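Local coordinates for GST N-terminal domain-containing protein (Pseudomonas syringae pv. tomato, PDB 3IC8) that is of uncharacterised function but belongs to the glutathione S-transferase-like proteins and may therefore bind glutathione, at residues H105-L109 and V152-W156; A90-A95 and F175-A181. All coordinates share one frame; numbering follows the deposited sequence.

Contact 1 (H105-L109 and V152-W156); sequences HAVSL and VKHQW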
ATOM      1  N   HIS A 105      11.821  26.661  -6.102  1.00 24.09           N
ATOM      2  CA  HIS A 105      12.104  26.465  -4.711  1.00 23.85           C
ATOM      3  C   HIS A 105      12.547  25.057  -4.426  1.00 23.74           C
ATOM      4  O   HIS A 105      13.461  24.844  -3.699  1.00 24.03           O
ATOM      5  CB  HIS A 105      10.860  26.735  -3.900  1.00 23.18           C
ATOM      6  CG  HIS A 105      10.471  28.164  -3.863  1.00 23.41           C
ATOM      7  ND1 HIS A 105      10.610  28.942  -2.747  1.00 24.93           N
ATOM      8  CD2 HIS A 105       9.971  28.966  -4.816  1.00 22.38           C
ATOM      9  CE1 HIS A 105      10.214  30.163  -3.012  1.00 23.05           C
ATOM     10  NE2 HIS A 105       9.820  30.203  -4.262  1.00 24.20           N
ATOM     11  N   ALA A 106      11.880  24.084  -4.993  1.00 23.42           N
ATOM     12  CA  ALA A 106      12.206  22.713  -4.691  1.00 23.79           C
ATOM     13  C   ALA A 106      13.614  22.320  -5.094  1.00 23.54           C
ATOM     14  O   ALA A 106      14.282  21.660  -4.374  1.00 23.14           O
ATOM     15  CB  ALA A 106      11.200  21.800  -5.296  1.00 23.30           C
ATOM     16  N   VAL A 107      14.035  22.730  -6.266  1.00 23.85           N
ATOM     17  CA  VAL A 107      15.390  22.515  -6.732  1.00 23.60           C
ATOM     18  C   VAL A 107      16.499  23.254  -6.006  1.00 23.07           C
ATOM     19  O   VAL A 107      17.590  22.775  -5.939  1.00 22.71           O
ATOM     20  CB  VAL A 107      15.516  22.561  -8.244  1.00 23.89           C
ATOM     21  CG1 VAL A 107      14.619  21.573  -8.833  1.00 22.48           C
ATOM     22  CG2 VAL A 107      15.207  23.882  -8.763  1.00 24.68           C
ATOM     23  N   SER A 108      16.218  24.446  -5.529  1.00 22.13           N
ATOM     24  CA  SER A 108      17.168  25.173  -4.730  1.00 22.01           C
ATOM     25  C   SER A 108      17.450  24.471  -3.439  1.00 21.92           C
ATOM     26  O   SER A 108      18.558  24.444  -2.987  1.00 21.53           O
ATOM     27  CB  SER A 108      16.673  26.576  -4.405  1.00 22.59           C
ATOM     28  OG  SER A 108      16.546  27.362  -5.541  1.00 22.56           O
ATOM     29  N   LEU A 109      16.417  23.953  -2.826  1.00 21.48           N
ATOM     30  CA  LEU A 109      16.553  23.281  -1.585  1.00 21.63           C
ATOM     31  C   LEU A 109      17.363  22.031  -1.659  1.00 21.96           C
ATOM     32  O   LEU A 109      18.157  21.780  -0.811  1.00 22.86           O
ATOM     33  CB  LEU A 109      15.184  22.909  -1.079  1.00 21.69           C
ATOM     34  CG  LEU A 109      14.345  23.972  -0.424  1.00 21.96           C
ATOM     35  CD1 LEU A 109      13.027  23.431  -0.054  1.00 21.88           C
ATOM     36  CD2 LEU A 109      15.029  24.478   0.753  1.00 21.35           C
ATOM     37  N   VAL A 152      14.272  31.209  -0.208  1.00 21.72           N
ATOM     38  CA  VAL A 152      13.483  30.078  -0.541  1.00 21.69           C
ATOM     39  C   VAL A 152      13.065  29.352   0.710  1.00 22.25           C
ATOM     40  O   VAL A 152      11.954  28.926   0.835  1.00 22.60           O
ATOM     41  CB  VAL A 152      14.244  29.161  -1.476  1.00 21.56           C
ATOM     42  CG1 VAL A 152      13.812  27.764  -1.341  1.00 20.56           C
ATOM     43  CG2 VAL A 152      14.067  29.598  -2.852  1.00 20.09           C
ATOM     44  N   LYS A 153      13.978  29.211   1.641  1.00 22.33           N
ATOM     45  CA  LYS A 153      13.706  28.502   2.862  1.00 22.65           C
ATOM     46  C   LYS A 153      12.635  29.201   3.638  1.00 22.29           C
ATOM     47  O   LYS A 153      11.782  28.593   4.219  1.00 21.92           O
ATOM     48  CB  LYS A 153      14.969  28.398   3.684  1.00 22.94           C
ATOM     49  CG  LYS A 153      15.777  27.170   3.388  1.00 24.94           C
ATOM     50  CD  LYS A 153      17.247  27.420   3.510  1.00 28.39           C
ATOM     51  CE  LYS A 153      17.712  27.227   4.910  1.00 29.33           C
ATOM     52  NZ  LYS A 153      18.717  28.239   5.282  1.00 32.41           N
ATOM     53  N   HIS A 154      12.723  30.511   3.628  1.00 22.04           N
ATOM     54  CA  HIS A 154      11.791  31.403   4.259  1.00 21.58           C
ATOM     55  C   HIS A 154      10.412  31.305   3.675  1.00 21.24           C
ATOM     56  O   HIS A 154       9.454  31.332   4.362  1.00 20.45           O
ATOM     57  CB  HIS A 154      12.346  32.795   4.054  1.00 21.99           C
ATOM     58  CG  HIS A 154      11.525  33.891   4.633  1.00 22.88           C
ATOM     59  ND1 HIS A 154      10.787  34.742   3.858  1.00 25.07           N
ATOM     60  CD2 HIS A 154      11.370  34.313   5.902  1.00 23.54           C
ATOM     61  CE1 HIS A 154      10.189  35.627   4.624  1.00 25.70           C
ATOM     62  NE2 HIS A 154      10.532  35.389   5.868  1.00 26.26           N
ATOM     63  N   GLN A 155      10.342  31.223   2.368  1.00 21.25           N
ATOM     64  CA  GLN A 155       9.095  31.055   1.645  1.00 21.47           C
ATOM     65  C   GLN A 155       8.370  29.721   1.674  1.00 21.47           C
ATOM     66  O   GLN A 155       7.185  29.683   1.563  1.00 21.04           O
ATOM     67  CB  GLN A 155       9.200  31.616   0.239  1.00 21.11           C
ATOM     68  CG  GLN A 155       9.383  33.086   0.252  1.00 21.40           C
ATOM     69  CD  GLN A 155       9.524  33.673  -1.099  1.00 22.41           C
ATOM     70  OE1 GLN A 155       9.691  32.973  -2.060  1.00 23.72           O
ATOM     71  NE2 GLN A 155       9.435  34.968  -1.184  1.00 22.12           N
ATOM     72  N   TRP A 156       9.102  28.632   1.818  1.00 20.94           N
ATOM     73  CA  TRP A 156       8.593  27.312   1.535  1.00 20.91           C
ATOM     74  C   TRP A 156       7.431  26.874   2.387  1.00 21.58           C
ATOM     75  O   TRP A 156       6.551  26.211   1.943  1.00 21.68           O
ATOM     76  CB  TRP A 156       9.707  26.291   1.607  1.00 20.61           C
ATOM     77  CG  TRP A 156       9.267  24.947   1.324  1.00 19.84           C
ATOM     78  CD1 TRP A 156       9.039  23.987   2.214  1.00 20.22           C
ATOM     79  CD2 TRP A 156       8.962  24.401   0.061  1.00 17.57           C
ATOM     80  NE1 TRP A 156       8.627  22.868   1.606  1.00 19.51           N
ATOM     81  CE2 TRP A 156       8.574  23.094   0.268  1.00 18.07           C
ATOM     82  CE3 TRP A 156       8.994  24.889  -1.231  1.00 15.92           C
ATOM     83  CZ2 TRP A 156       8.223  22.263  -0.760  1.00 18.19           C
ATOM     84  CZ3 TRP A 156       8.662  24.080  -2.230  1.00 16.73           C
ATOM     85  CH2 TRP A 156       8.265  22.780  -2.003  1.00 16.84           C
TER
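The helical C-terminal domain of the glutathione transferase fold begins with two long helices, and H105, L109, V152 and W156 meet where the end of the first, helix 88-110, lies against the start of the second, helix 149-167. The two short segments run in broadly opposite senses but steeply inclined, with 127° between their N-to-C directions and their axes 10.0 Å apart at closest approach, and the packing between them is mainly apolar. V152 points toward helix 88-110, and both its methyls lie against H105. V152 CG1, anti to the backbone N (chi1 152°), also reaches L109 CG at 3.9 Å, while V152 CG2 lies beside the imidazole of H105 and 4.3 Å from S108 CB. The H105 and V152 side chains lie alongside, pointing opposite ways. Beyond the imidazole, the Q155 side chain comes in perpendicular to that of H105, its terminal amide plane within 26° of the ring plane and its OE1 at the ring edge. One turn on from V152, W156 reaches back across the interface: H105 CB approaches W156 CE3 to 3.7 Å, and L109 CD1 sits over one face of the indole, displaced from the ring centre, 4.2 Å from W156 CD2. The second methyl of L109 turns to the outer side, where L109 CD2 touches the aliphatic stem of K153 at CG, 3.8 Å away. Further aromatic packing flanks this seam, since F159 meets H105 edge-to-face and F201 does the same with W156. Helix 180-193 closes one side of the pair, with L192 against A106, L109 and W156 and T188 against A106, while V107 and S108 pack on M116 of the second subunit.

Contact 2 (A90-A95 and F175-A181); sequences AVAGLA and FGAPSIA
V91 of helix 88-110 places one methyl almost centrally over the phenyl ring of F175: CG2 stands 3.4 Å from the ring centroid and 10° off its normal, a well-formed CH-pi contact. With V91 CG1 anti to the backbone N (chi1 164°), that methyl is directed at the turn leading into helix 180-193, where I180 CG2 is 3.6 Å away and S179 CB 3.8 Å away. One valine thus bridges the loop and the helix that follows it. F175 gains two more neighbours from the same helix as V91, L94 CD2 at 3.5 Å from F175 CE1, sliding past the ring, and A90 CB at 3.9 Å from F175 CE2. One turn along, A95 and A181 bring the backbones close, with CA atoms 4.5 Å apart; two small methyls permit this approach. Outside this shell, Q87 touches F175, and I180 is set by backbone bonding to F82 and by packing on M21 and A70. A95 O accepts a hydrogen bond from S184 OG, tying helix 88-110 to helix 180-193. The backbone N of S179 is hydrogen-bonded to D182 OD2. This bond and the sequence S-I-A-D are consistent with the N-capping box that opens the central C-terminal-domain helix in the glutathione transferase fold.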
ATOM      1  N   ALA A  90      -8.190  27.489 -14.616  1.00 21.87           N
ATOM      2  CA  ALA A  90      -7.662  27.410 -13.286  1.00 21.75           C
ATOM      3  C   ALA A  90      -6.557  26.382 -13.138  1.00 21.83           C
ATOM      4  O   ALA A  90      -5.583  26.622 -12.486  1.00 21.54           O
ATOM      5  CB  ALA A  90      -8.760  27.140 -12.327  1.00 21.36           C
ATOM      6  N   VAL A  91      -6.751  25.235 -13.748  1.00 21.69           N
ATOM      7  CA  VAL A  91      -5.763  24.189 -13.775  1.00 21.55           C
ATOM      8  C   VAL A  91      -4.500  24.539 -14.524  1.00 22.25           C
ATOM      9  O   VAL A  91      -3.425  24.290 -14.065  1.00 22.09           O
ATOM     10  CB  VAL A  91      -6.378  22.901 -14.304  1.00 21.28           C
ATOM     11  CG1 VAL A  91      -5.353  21.933 -14.710  1.00 20.72           C
ATOM     12  CG2 VAL A  91      -7.209  22.313 -13.299  1.00 20.50           C
ATOM     13  N   ALA A  92      -4.642  25.142 -15.680  1.00 22.73           N
ATOM     14  CA  ALA A  92      -3.491  25.512 -16.431  1.00 22.97           C
ATOM     15  C   ALA A  92      -2.667  26.526 -15.685  1.00 23.26           C
ATOM     16  O   ALA A  92      -1.470  26.446 -15.690  1.00 24.48           O
ATOM     17  CB  ALA A  92      -3.887  26.040 -17.722  1.00 22.63           C
ATOM     18  N   GLY A  93      -3.324  27.488 -15.063  1.00 22.67           N
ATOM     19  CA  GLY A  93      -2.643  28.487 -14.287  1.00 21.75           C
ATOM     20  C   GLY A  93      -1.927  27.936 -13.095  1.00 22.41           C
ATOM     21  O   GLY A  93      -0.826  28.272 -12.859  1.00 22.56           O
ATOM     22  N   LEU A  94      -2.560  27.061 -12.351  1.00 22.86           N
ATOM     23  CA  LEU A  94      -1.912  26.457 -11.217  1.00 23.01           C
ATOM     24  C   LEU A  94      -0.695  25.623 -11.602  1.00 23.03           C
ATOM     25  O   LEU A  94       0.309  25.665 -10.947  1.00 22.60           O
ATOM     26  CB  LEU A  94      -2.899  25.629 -10.437  1.00 22.77           C
ATOM     27  CG  LEU A  94      -2.411  25.244  -9.068  1.00 23.95           C
ATOM     28  CD1 LEU A  94      -2.239  26.435  -8.221  1.00 24.81           C
ATOM     29  CD2 LEU A  94      -3.284  24.224  -8.429  1.00 23.63           C
ATOM     30  N   ALA A  95      -0.813  24.876 -12.677  1.00 22.42           N
ATOM     31  CA  ALA A  95       0.277  24.113 -13.181  1.00 22.15           C
ATOM     32  C   ALA A  95       1.411  25.000 -13.617  1.00 22.12           C
ATOM     33  O   ALA A  95       2.519  24.741 -13.346  1.00 22.19           O
ATOM     34  CB  ALA A  95      -0.170  23.260 -14.298  1.00 21.16           C
ATOM     35  N   PHE A 175      -7.878  19.553  -7.638  1.00 22.23           N
ATOM     36  CA  PHE A 175      -9.075  20.102  -8.193  1.00 22.28           C
ATOM     37  C   PHE A 175     -10.231  19.151  -8.093  1.00 22.57           C
ATOM     38  O   PHE A 175     -11.087  19.184  -8.907  1.00 23.45           O
ATOM     39  CB  PHE A 175      -8.868  20.507  -9.623  1.00 21.26           C
ATOM     40  CG  PHE A 175      -8.153  21.775  -9.776  1.00 22.74           C
ATOM     41  CD1 PHE A 175      -6.801  21.809  -9.874  1.00 22.70           C
ATOM     42  CD2 PHE A 175      -8.833  22.951  -9.841  1.00 21.93           C
ATOM     43  CE1 PHE A 175      -6.161  22.962 -10.022  1.00 21.61           C
ATOM     44  CE2 PHE A 175      -8.175  24.100  -9.988  1.00 21.94           C
ATOM     45  CZ  PHE A 175      -6.844  24.103 -10.071  1.00 22.89           C
ATOM     46  N   GLY A 176     -10.264  18.304  -7.090  1.00 22.84           N
ATOM     47  CA  GLY A 176     -11.306  17.320  -7.042  1.00 22.86           C
ATOM     48  C   GLY A 176     -10.854  16.098  -7.779  1.00 23.28           C
ATOM     49  O   GLY A 176     -10.315  15.195  -7.223  1.00 24.34           O
ATOM     50  N   ALA A 177     -11.121  16.089  -9.059  1.00 22.73           N
ATOM     51  CA  ALA A 177     -10.561  15.145  -9.961  1.00 21.78           C
ATOM     52  C   ALA A 177      -9.116  15.485 -10.221  1.00 21.35           C
ATOM     53  O   ALA A 177      -8.704  16.590 -10.065  1.00 21.02           O
ATOM     54  CB  ALA A 177     -11.319  15.165 -11.217  1.00 21.66           C
ATOM     55  N   PRO A 178      -8.361  14.509 -10.655  1.00 20.79           N
ATOM     56  CA  PRO A 178      -6.968  14.700 -10.975  1.00 20.62           C
ATOM     57  C   PRO A 178      -6.772  15.562 -12.207  1.00 21.02           C
ATOM     58  O   PRO A 178      -7.607  15.659 -13.045  1.00 21.48           O
ATOM     59  CB  PRO A 178      -6.484  13.283 -11.212  1.00 21.02           C
ATOM     60  CG  PRO A 178      -7.634  12.524 -11.454  1.00 20.35           C
ATOM     61  CD  PRO A 178      -8.749  13.110 -10.768  1.00 19.95           C
ATOM     62  N   SER A 179      -5.633  16.194 -12.277  1.00 21.01           N
ATOM     63  CA  SER A 179      -5.348  17.125 -13.327  1.00 21.93           C
ATOM     64  C   SER A 179      -3.868  17.191 -13.580  1.00 22.52           C
ATOM     65  O   SER A 179      -3.111  16.635 -12.865  1.00 23.42           O
ATOM     66  CB  SER A 179      -5.922  18.509 -13.046  1.00 21.51           C
ATOM     67  OG  SER A 179      -5.806  18.897 -11.718  1.00 20.83           O
ATOM     68  N   ILE A 180      -3.479  17.909 -14.610  1.00 23.49           N
ATOM     69  CA  ILE A 180      -2.104  18.113 -14.965  1.00 23.52           C
ATOM     70  C   ILE A 180      -1.443  18.855 -13.828  1.00 24.06           C
ATOM     71  O   ILE A 180      -0.279  18.733 -13.605  1.00 24.62           O
ATOM     72  CB  ILE A 180      -1.973  18.842 -16.307  1.00 23.65           C
ATOM     73  CG1 ILE A 180      -0.525  19.037 -16.700  1.00 23.55           C
ATOM     74  CG2 ILE A 180      -2.569  20.168 -16.255  1.00 22.52           C
ATOM     75  CD1 ILE A 180       0.218  17.799 -16.902  1.00 23.69           C
ATOM     76  N   ALA A 181      -2.229  19.609 -13.098  1.00 23.84           N
ATOM     77  CA  ALA A 181      -1.747  20.321 -11.945  1.00 23.78           C
ATOM     78  C   ALA A 181      -1.231  19.435 -10.823  1.00 24.04           C
ATOM     79  O   ALA A 181      -0.302  19.794 -10.182  1.00 23.59           O
ATOM     80  CB  ALA A 181      -2.766  21.279 -11.448  1.00 22.95           C
TER

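Overall arrangement
Both contacts use helix 88-110, contact 2 near its start and contact 1 near its end, with centres about 22 Å apart and nearest atoms about 12 Å apart, so they do not touch. Both segments of contact 1 fall between the two segments of contact 2 in sequence: helix 88-110 first pairs with helix 149-167, after the unmodelled residues 117-147, and then with the beginning of helix 180-193. The helical domain is therefore joined at two levels along one shared helix. Contact 2 lies on the side of helices 16-25 and 66-76 of the thioredoxin-like domain, whereas contact 1 is at the far end, next to a second subunit.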